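PDB 6FC6: nuclear fusion protein BIK1 from Saccharomyces cerevisiae, which binds microtubules and kinesin and is required for nuclear fusion, chromosome disjunction and nuclear segregation during mitosis, here represented by its CAP-Gly domain bound to a Bim1 peptide. Local coordinates for residues I16-Y26 against M36-A44; K25-K33 against F53-T61. All coordinates share one frame; numbering follows the deposited sequence.

The two contacts share Lys25 and Tyr26 and so meet on strand 20-28. Contact 1 (16-26 against 36-44) pairs that strand with strand 37-41 near the centre of the chain; contact 2 (25-33 against 53-61) packs its far end and the following loop against a more exposed segment. Their centres lie about 13 Å apart, yet they touch directly: Phe37 N is 2.8 Å from Gly28 O, a probable hydrogen bond, and Gly39 CA packs 3.5 Å from Phe59 CE1. Both reach the bound Bim1 peptide, contact 1 through Phe37 and contact 2 through Val30, Lys33 and Phe53, each of which meets an aromatic side chain of the peptide.

Contact 1 of 2, residues I16-Y26 against M36-A44; sequences IPNLGRGQLKY and MFAGVDLLA
Gln23 and Asp41 form an antiparallel hydrogen-bonded pair: Gln23 N and Asp41 O, and Asp41 N and Gln23 O, are each joined at 2.9 Å. Leu24 and Val40 follow as a non-hydrogen-bonded pair. The register then slips by one residue at a classic beta bulge, where Lys25 and Tyr26 both face Gly39. Gly39 O takes Lys25 N at 2.7 Å and, more weakly, Tyr26 N, whose N-H...O angle is only 134°; Gly39 N in turn donates to Tyr26 O.

Lys25 can be traced outward from this bulge. Its CB lies 3.8 Å from Gly39 O. CG stands anti to the carbonyl carbon (chi1 -54°), and a bend at chi3 shapes the chain beyond, which lies alongside Asp41, both side chains pointing the same way. CD packs 3.7 Å from Asp41 CB. NZ stops 4.6 Å from Asp41 OD2, too far for a salt bridge, and bonds instead to Gln60 O. The carboxylate of Asp41 has other partners: OD1 accepts Leu43 N from above its plane, closing an Asx turn, and also bonds Ser66 OG, whereas OD2 takes Glu62 N.

On the sheet face bearing Leu24 and Val40 the contact is apolar. Leu42 divides its two methyls: CD1 meets Leu19 CG, and CD2 meets Ile16 CD1 at 3.9 Å, the side chains crossing at about a right angle in each case. Ile16 CD1 also meets Val40 CG2 tip to tip, while Leu24 CD1 rests on Ala38 CB.

This hairpin of the CAP-Gly domain occupies the middle of a four-stranded antiparallel sheet, with strand 13-16 beside 20-28 and strand 67-71 beside 37-41. Phe37 meets an aromatic side chain of the bound peptide edge-to-face, and helix 72-81 reaches Leu24 through Ile79 and Ala38 through Val75.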
loop_
_atom_site.group_PDB
_atom_site.type_symbol
_atom_site.label_atom_id
_atom_site.label_comp_id
_atom_site.label_asym_id
_atom_site.label_seq_id
_atom_site.Cartn_x
_atom_site.Cartn_y
_atom_site.Cartn_z
ATOM N N ILE A 16 -2.100 -10.473 -0.200
ATOM C CA ILE A 16 -0.750 -10.330 0.271
ATOM C C ILE A 16 -0.470 -11.539 1.163
ATOM O O ILE A 16 -1.186 -11.746 2.124
ATOM C CB ILE A 16 -0.561 -9.060 1.076
ATOM C CG1 ILE A 16 -0.926 -7.850 0.202
ATOM C CG2 ILE A 16 0.873 -8.928 1.552
ATOM C CD1 ILE A 16 -1.481 -6.702 1.005
ATOM N N PRO A 17 0.565 -12.325 0.830
ATOM C CA PRO A 17 0.893 -13.502 1.631
ATOM C C PRO A 17 1.195 -13.095 3.059
ATOM O O PRO A 17 1.893 -12.109 3.268
ATOM C CB PRO A 17 2.165 -14.046 0.956
ATOM C CG PRO A 17 2.772 -12.860 0.277
ATOM C CD PRO A 17 1.597 -12.048 -0.195
ATOM N N ASN A 18 0.600 -13.822 4.002
ATOM C CA ASN A 18 0.786 -13.646 5.454
ATOM C C ASN A 18 0.078 -12.441 6.024
ATOM O O ASN A 18 0.253 -12.137 7.191
ATOM C CB ASN A 18 2.274 -13.626 5.865
ATOM C CG ASN A 18 3.016 -14.908 5.468
ATOM O OD1 ASN A 18 2.440 -16.012 5.465
ATOM N ND2 ASN A 18 4.303 -14.770 5.129
ATOM N N LEU A 19 -0.711 -11.747 5.210
ATOM C CA LEU A 19 -1.450 -10.599 5.690
ATOM C C LEU A 19 -2.890 -10.725 5.383
ATOM O O LEU A 19 -3.701 -10.659 6.250
ATOM C CB LEU A 19 -0.873 -9.308 5.100
ATOM C CG LEU A 19 -0.718 -8.163 6.123
ATOM C CD1 LEU A 19 -0.413 -8.570 7.550
ATOM C CD2 LEU A 19 0.357 -7.206 5.661
ATOM N N GLY A 20 -3.230 -10.945 4.133
ATOM C CA GLY A 20 -4.610 -11.054 3.729
ATOM C C GLY A 20 -4.879 -10.207 2.482
ATOM O O GLY A 20 -3.969 -9.726 1.826
ATOM N N ARG A 21 -6.147 -10.077 2.152
ATOM C CA ARG A 21 -6.607 -9.261 1.052
ATOM C C ARG A 21 -6.409 -7.774 1.410
ATOM O O ARG A 21 -6.759 -7.351 2.493
ATOM C CB ARG A 21 -8.043 -9.565 0.802
ATOM C CG ARG A 21 -8.651 -8.963 -0.443
ATOM C CD ARG A 21 -10.078 -9.514 -0.567
ATOM N NE ARG A 21 -10.641 -9.405 -1.908
ATOM C CZ ARG A 21 -11.716 -8.689 -2.248
ATOM N NH1 ARG A 21 -12.395 -7.972 -1.350
ATOM N NH2 ARG A 21 -12.118 -8.685 -3.529
ATOM N N GLY A 22 -5.810 -7.003 0.504
ATOM C CA GLY A 22 -5.702 -5.565 0.697
ATOM C C GLY A 22 -6.033 -4.774 -0.563
ATOM O O GLY A 22 -5.767 -5.247 -1.663
ATOM N N GLN A 23 -6.622 -3.597 -0.392
ATOM C CA GLN A 23 -6.888 -2.727 -1.516
ATOM C C GLN A 23 -5.678 -1.775 -1.726
ATOM O O GLN A 23 -5.252 -1.088 -0.813
ATOM C CB GLN A 23 -8.157 -1.928 -1.300
ATOM C CG GLN A 23 -8.616 -1.236 -2.574
ATOM C CD GLN A 23 -9.846 -0.396 -2.394
ATOM O OE1 GLN A 23 -10.123 0.036 -1.324
ATOM N NE2 GLN A 23 -10.590 -0.193 -3.461
ATOM N N LEU A 24 -5.165 -1.733 -2.946
ATOM C CA LEU A 24 -4.053 -0.848 -3.278
ATOM C C LEU A 24 -4.573 0.613 -3.340
ATOM O O LEU A 24 -5.462 0.933 -4.110
ATOM C CB LEU A 24 -3.439 -1.263 -4.588
ATOM C CG LEU A 24 -2.273 -0.339 -5.049
ATOM C CD1 LEU A 24 -1.099 -0.544 -4.109
ATOM C CD2 LEU A 24 -1.852 -0.651 -6.498
ATOM N N LYS A 25 -4.002 1.473 -2.533
ATOM C CA LYS A 25 -4.445 2.868 -2.492
ATOM C C LYS A 25 -3.404 3.939 -2.874
ATOM O O LYS A 25 -3.769 5.097 -3.045
ATOM C CB LYS A 25 -5.079 3.174 -1.139
ATOM C CG LYS A 25 -6.180 2.158 -0.884
ATOM C CD LYS A 25 -7.253 2.622 0.025
ATOM C CE LYS A 25 -8.383 3.179 -0.767
ATOM N NZ LYS A 25 -9.289 3.795 0.201
ATOM N N TYR A 26 -2.137 3.566 -2.896
ATOM C CA TYR A 26 -1.073 4.530 -3.138
ATOM C C TYR A 26 0.113 3.794 -3.655
ATOM O O TYR A 26 0.391 2.653 -3.179
ATOM C CB TYR A 26 -0.663 5.241 -1.830
ATOM C CG TYR A 26 0.531 6.133 -1.989
ATOM C CD1 TYR A 26 0.437 7.397 -2.630
ATOM C CD2 TYR A 26 1.732 5.750 -1.530
ATOM C CE1 TYR A 26 1.551 8.181 -2.774
ATOM C CE2 TYR A 26 2.848 6.565 -1.677
ATOM C CZ TYR A 26 2.732 7.775 -2.301
ATOM O OH TYR A 26 3.903 8.560 -2.394
ATOM N N MET A 36 10.364 2.763 -3.180
ATOM C CA MET A 36 9.001 2.960 -3.530
ATOM C C MET A 36 8.161 2.047 -2.660
ATOM O O MET A 36 8.609 1.030 -2.224
ATOM C CB MET A 36 8.746 2.682 -5.030
ATOM C CG MET A 36 9.495 3.624 -5.990
ATOM S SD MET A 36 8.966 5.318 -5.730
ATOM C CE MET A 36 9.834 6.392 -6.884
ATOM N N PHE A 37 6.928 2.459 -2.405
ATOM C CA PHE A 37 6.032 1.756 -1.492
ATOM C C PHE A 37 4.656 1.597 -2.099
ATOM O O PHE A 37 4.182 2.427 -2.850
ATOM C CB PHE A 37 5.902 2.459 -0.149
ATOM C CG PHE A 37 7.151 2.392 0.674
ATOM C CD1 PHE A 37 8.163 3.310 0.458
ATOM C CD2 PHE A 37 7.349 1.393 1.587
ATOM C CE1 PHE A 37 9.353 3.191 1.206
ATOM C CE2 PHE A 37 8.509 1.285 2.321
ATOM C CZ PHE A 37 9.528 2.170 2.081
ATOM N N ALA A 38 3.988 0.508 -1.719
ATOM C CA ALA A 38 2.566 0.386 -1.983
ATOM C C ALA A 38 1.881 0.712 -0.670
ATOM O O ALA A 38 2.236 0.140 0.354
ATOM C CB ALA A 38 2.255 -1.021 -2.389
ATOM N N GLY A 39 0.905 1.591 -0.690
ATOM C CA GLY A 39 0.052 1.832 0.436
ATOM C C GLY A 39 -1.214 1.031 0.195
ATOM O O GLY A 39 -1.883 1.196 -0.845
ATOM N N VAL A 40 -1.534 0.164 1.153
ATOM C CA VAL A 40 -2.707 -0.675 1.054
ATOM C C VAL A 40 -3.625 -0.528 2.243
ATOM O O VAL A 40 -3.191 -0.254 3.335
ATOM C CB VAL A 40 -2.354 -2.173 0.877
ATOM C CG1 VAL A 40 -1.374 -2.422 -0.233
ATOM C CG2 VAL A 40 -1.769 -2.761 2.129
ATOM N N ASP A 41 -4.905 -0.755 2.034
ATOM C CA ASP A 41 -5.833 -0.744 3.107
ATOM C C ASP A 41 -6.221 -2.244 3.333
ATOM O O ASP A 41 -6.812 -2.876 2.447
ATOM C CB ASP A 41 -7.051 0.041 2.719
ATOM C CG ASP A 41 -8.061 0.179 3.895
ATOM O OD1 ASP A 41 -7.939 -0.560 4.866
ATOM O OD2 ASP A 41 -8.983 1.050 3.833
ATOM N N LEU A 42 -5.909 -2.774 4.498
ATOM C CA LEU A 42 -6.205 -4.218 4.780
ATOM C C LEU A 42 -7.638 -4.461 5.301
ATOM O O LEU A 42 -7.987 -5.581 5.585
ATOM C CB LEU A 42 -5.204 -4.753 5.757
ATOM C CG LEU A 42 -3.769 -4.638 5.302
ATOM C CD1 LEU A 42 -2.785 -4.838 6.406
ATOM C CD2 LEU A 42 -3.478 -5.628 4.189
ATOM N N LEU A 43 -8.444 -3.420 5.429
ATOM C CA LEU A 43 -9.855 -3.502 5.810
ATOM C C LEU A 43 -10.126 -4.193 7.143
ATOM O O LEU A 43 -11.207 -4.725 7.366
ATOM C CB LEU A 43 -10.634 -4.224 4.701
ATOM C CG LEU A 43 -10.390 -3.688 3.281
ATOM C CD1 LEU A 43 -11.136 -4.523 2.251
ATOM C CD2 LEU A 43 -10.838 -2.250 3.204
ATOM N N ALA A 44 -9.126 -4.130 8.009
ATOM C CA ALA A 44 -9.123 -4.550 9.355
ATOM C C ALA A 44 -7.889 -3.945 10.010
ATOM O O ALA A 44 -6.913 -3.560 9.332
ATOM C CB ALA A 44 -9.069 -6.079 9.445
#

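Contact 2 of 2, residues K25-K33 against F53-T61; sequences KYVGPVDTK and FMGKKYFQT
Tyr58 drives the edge of its ring against the face of Tyr26 in a T-shaped stack, with centroids 5.3 Å apart and planes at 75°. The touching atom is Tyr58 CD2, which stands over the Tyr26 face near its rim, 3.7 Å from Tyr26 CZ. The Tyr26 hydroxyl donates to Pro29 O in the plane of that carbonyl, which anchors the far end of the side chain. Beyond the stack, Tyr58 OH accepts the backbone N of Asp31 at 3.0 Å along a nearly straight N-H...O line (165°). The Asp31 carboxylate plane stands steeply to the Tyr58 ring, and its OD2 makes a long salt bridge with Lys56 NZ.

Within the CAP-Gly domain, this joins the end of strand 20-28 and the type II turn Val30-Lys33 to the type I' turn Phe53-Lys56 that links the short strands 52-53 and 56-57. Phe53, with CG anti to its backbone N (chi1 -180°), extends its ring into that first turn: Asp31 O and Thr32 OG1 meet its edge near the ring plane, Val30 CG1 touches CD2 obliquely, and Lys33 CE lies 3.5 Å from CZ. Phe53, Val30 and Lys33 each meet an aromatic side chain of the bound peptide, the last by a cation-pi interaction, making this cluster part of the peptide site. At the opposite end, Lys25 CB packs 3.7 Å from Phe59 CD2, and Lys25 NZ donates to Gln60 O from above the carbonyl plane at 3.0 Å.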
loop_
_atom_site.group_PDB
_atom_site.type_symbol
_atom_site.label_atom_id
_atom_site.label_comp_id
_atom_site.label_asym_id
_atom_site.label_seq_id
_atom_site.Cartn_x
_atom_site.Cartn_y
_atom_site.Cartn_z
ATOM N N LYS A 25 -4.002 1.473 -2.533
ATOM C CA LYS A 25 -4.445 2.868 -2.492
ATOM C C LYS A 25 -3.404 3.939 -2.874
ATOM O O LYS A 25 -3.769 5.097 -3.045
ATOM C CB LYS A 25 -5.079 3.174 -1.139
ATOM C CG LYS A 25 -6.180 2.158 -0.884
ATOM C CD LYS A 25 -7.253 2.622 0.025
ATOM C CE LYS A 25 -8.383 3.179 -0.767
ATOM N NZ LYS A 25 -9.289 3.795 0.201
ATOM N N TYR A 26 -2.137 3.566 -2.896
ATOM C CA TYR A 26 -1.073 4.530 -3.138
ATOM C C TYR A 26 0.113 3.794 -3.655
ATOM O O TYR A 26 0.391 2.653 -3.179
ATOM C CB TYR A 26 -0.663 5.241 -1.830
ATOM C CG TYR A 26 0.531 6.133 -1.989
ATOM C CD1 TYR A 26 0.437 7.397 -2.630
ATOM C CD2 TYR A 26 1.732 5.750 -1.530
ATOM C CE1 TYR A 26 1.551 8.181 -2.774
ATOM C CE2 TYR A 26 2.848 6.565 -1.677
ATOM C CZ TYR A 26 2.732 7.775 -2.301
ATOM O OH TYR A 26 3.903 8.560 -2.394
ATOM N N VAL A 27 0.827 4.406 -4.614
ATOM C CA VAL A 27 2.093 3.875 -5.014
ATOM C C VAL A 27 3.086 5.020 -5.127
ATOM O O VAL A 27 2.855 5.952 -5.843
ATOM C CB VAL A 27 1.960 3.117 -6.379
ATOM C CG1 VAL A 27 3.354 2.694 -6.817
ATOM C CG2 VAL A 27 1.089 1.883 -6.225
ATOM N N GLY A 28 4.203 4.936 -4.442
ATOM C CA GLY A 28 5.172 5.995 -4.519
ATOM C C GLY A 28 6.133 6.026 -3.391
ATOM O O GLY A 28 6.163 5.142 -2.583
ATOM N N PRO A 29 6.968 7.082 -3.334
ATOM C CA PRO A 29 7.870 7.251 -2.233
ATOM C C PRO A 29 7.112 7.701 -0.949
ATOM O O PRO A 29 5.987 8.199 -1.044
ATOM C CB PRO A 29 8.759 8.395 -2.706
ATOM C CG PRO A 29 7.906 9.177 -3.665
ATOM C CD PRO A 29 6.877 8.281 -4.193
ATOM N N VAL A 30 7.769 7.532 0.173
ATOM C CA VAL A 30 7.286 7.980 1.464
ATOM C C VAL A 30 8.371 8.804 2.075
ATOM O O VAL A 30 9.502 8.321 2.192
ATOM C CB VAL A 30 6.880 6.799 2.374
ATOM C CG1 VAL A 30 6.452 7.320 3.737
ATOM C CG2 VAL A 30 5.727 6.031 1.705
ATOM N N ASP A 31 8.024 10.018 2.511
ATOM C CA ASP A 31 9.012 10.936 3.125
ATOM C C ASP A 31 9.783 10.265 4.223
ATOM O O ASP A 31 9.241 9.585 5.091
ATOM C CB ASP A 31 8.366 12.276 3.535
ATOM C CG ASP A 31 7.725 13.051 2.299
ATOM O OD1 ASP A 31 7.945 12.685 1.102
ATOM O OD2 ASP A 31 6.968 14.047 2.501
ATOM N N THR A 32 11.119 10.396 4.131
ATOM C CA THR A 32 12.086 9.809 5.103
ATOM C C THR A 32 12.379 8.306 5.022
ATOM O O THR A 32 13.114 7.758 5.864
ATOM C CB THR A 32 11.790 10.167 6.578
ATOM O OG1 THR A 32 11.000 9.139 7.229
ATOM C CG2 THR A 32 11.162 11.579 6.670
ATOM N N LYS A 33 11.835 7.638 4.006
ATOM C CA LYS A 33 12.033 6.201 3.822
ATOM C C LYS A 33 12.684 6.011 2.485
ATOM O O LYS A 33 12.584 6.864 1.597
ATOM C CB LYS A 33 10.697 5.466 3.818
ATOM C CG LYS A 33 9.833 5.751 5.040
ATOM C CD LYS A 33 10.340 4.952 6.211
ATOM C CE LYS A 33 9.345 4.948 7.368
ATOM N NZ LYS A 33 9.672 4.052 8.529
ATOM N N PHE A 53 1.517 9.518 7.276
ATOM C CA PHE A 53 2.841 9.254 7.856
ATOM C C PHE A 53 3.443 10.631 8.029
ATOM O O PHE A 53 3.428 11.440 7.110
ATOM C CB PHE A 53 3.733 8.379 6.962
ATOM C CG PHE A 53 5.082 8.094 7.548
ATOM C CD1 PHE A 53 5.221 7.206 8.582
ATOM C CD2 PHE A 53 6.206 8.762 7.085
ATOM C CE1 PHE A 53 6.446 7.012 9.200
ATOM C CE2 PHE A 53 7.440 8.541 7.662
ATOM C CZ PHE A 53 7.551 7.688 8.736
ATOM N N MET A 54 3.994 10.869 9.209
ATOM C CA MET A 54 4.600 12.189 9.566
ATOM C C MET A 54 3.703 13.355 9.335
ATOM O O MET A 54 4.134 14.366 8.831
ATOM C CB MET A 54 5.892 12.424 8.790
ATOM C CG MET A 54 7.091 11.798 9.446
ATOM S SD MET A 54 8.493 12.886 9.297
ATOM C CE MET A 54 8.490 13.330 7.562
ATOM N N GLY A 55 2.431 13.210 9.640
ATOM C CA GLY A 55 1.513 14.291 9.418
ATOM C C GLY A 55 1.030 14.508 8.002
ATOM O O GLY A 55 0.135 15.347 7.828
ATOM N N LYS A 56 1.538 13.762 7.010
ATOM C CA LYS A 56 0.990 13.861 5.663
ATOM C C LYS A 56 0.063 12.709 5.302
ATOM O O LYS A 56 0.373 11.576 5.572
ATOM C CB LYS A 56 2.141 13.860 4.735
ATOM C CG LYS A 56 1.784 13.990 3.272
ATOM C CD LYS A 56 3.035 13.841 2.382
ATOM C CE LYS A 56 2.785 14.397 0.975
ATOM N NZ LYS A 56 3.882 13.981 0.055
ATOM N N LYS A 57 -1.045 13.023 4.636
ATOM C CA LYS A 57 -1.966 11.989 4.162
ATOM C C LYS A 57 -1.485 11.423 2.844
ATOM O O LYS A 57 -1.306 12.200 1.887
ATOM C CB LYS A 57 -3.341 12.577 3.960
ATOM C CG LYS A 57 -3.924 13.119 5.233
ATOM C CD LYS A 57 -5.431 13.020 5.298
ATOM C CE LYS A 57 -6.099 14.061 4.467
ATOM N NZ LYS A 57 -7.570 13.921 4.749
ATOM N N TYR A 58 -1.278 10.114 2.796
ATOM C CA TYR A 58 -0.991 9.404 1.572
ATOM C C TYR A 58 -2.234 8.784 0.957
ATOM O O TYR A 58 -2.400 8.777 -0.266
ATOM C CB TYR A 58 0.097 8.359 1.843
ATOM C CG TYR A 58 1.452 8.986 2.115
ATOM C CD1 TYR A 58 1.802 9.462 3.350
ATOM C CD2 TYR A 58 2.382 9.119 1.091
ATOM C CE1 TYR A 58 3.016 10.070 3.566
ATOM C CE2 TYR A 58 3.590 9.761 1.290
ATOM C CZ TYR A 58 3.913 10.213 2.533
ATOM O OH TYR A 58 5.148 10.803 2.753
ATOM N N PHE A 59 -3.085 8.204 1.798
ATOM C CA PHE A 59 -4.338 7.636 1.344
ATOM C C PHE A 59 -5.339 7.495 2.491
ATOM O O PHE A 59 -5.026 7.691 3.631
ATOM C CB PHE A 59 -4.106 6.260 0.723
ATOM C CG PHE A 59 -3.437 5.263 1.667
ATOM C CD1 PHE A 59 -2.067 5.189 1.748
ATOM C CD2 PHE A 59 -4.172 4.315 2.282
ATOM C CE1 PHE A 59 -1.440 4.260 2.512
ATOM C CE2 PHE A 59 -3.561 3.359 3.077
ATOM C CZ PHE A 59 -2.184 3.322 3.204
ATOM N N GLN A 60 -6.512 7.077 2.132
ATOM C CA GLN A 60 -7.597 6.908 3.073
ATOM C C GLN A 60 -7.728 5.420 3.501
ATOM O O GLN A 60 -7.656 4.515 2.659
ATOM C CB GLN A 60 -8.902 7.322 2.393
ATOM C CG GLN A 60 -10.076 7.344 3.338
ATOM C CD GLN A 60 -11.290 7.938 2.692
ATOM O OE1 GLN A 60 -11.408 7.984 1.475
ATOM N NE2 GLN A 60 -12.198 8.437 3.513
ATOM N N THR A 61 -7.945 5.221 4.785
ATOM C CA THR A 61 -8.179 3.837 5.279
ATOM C C THR A 61 -9.592 3.786 5.903
ATOM O O THR A 61 -10.092 4.796 6.439
ATOM C CB THR A 61 -7.142 3.400 6.318
ATOM O OG1 THR A 61 -7.300 4.206 7.482
ATOM C CG2 THR A 61 -5.791 3.542 5.797
#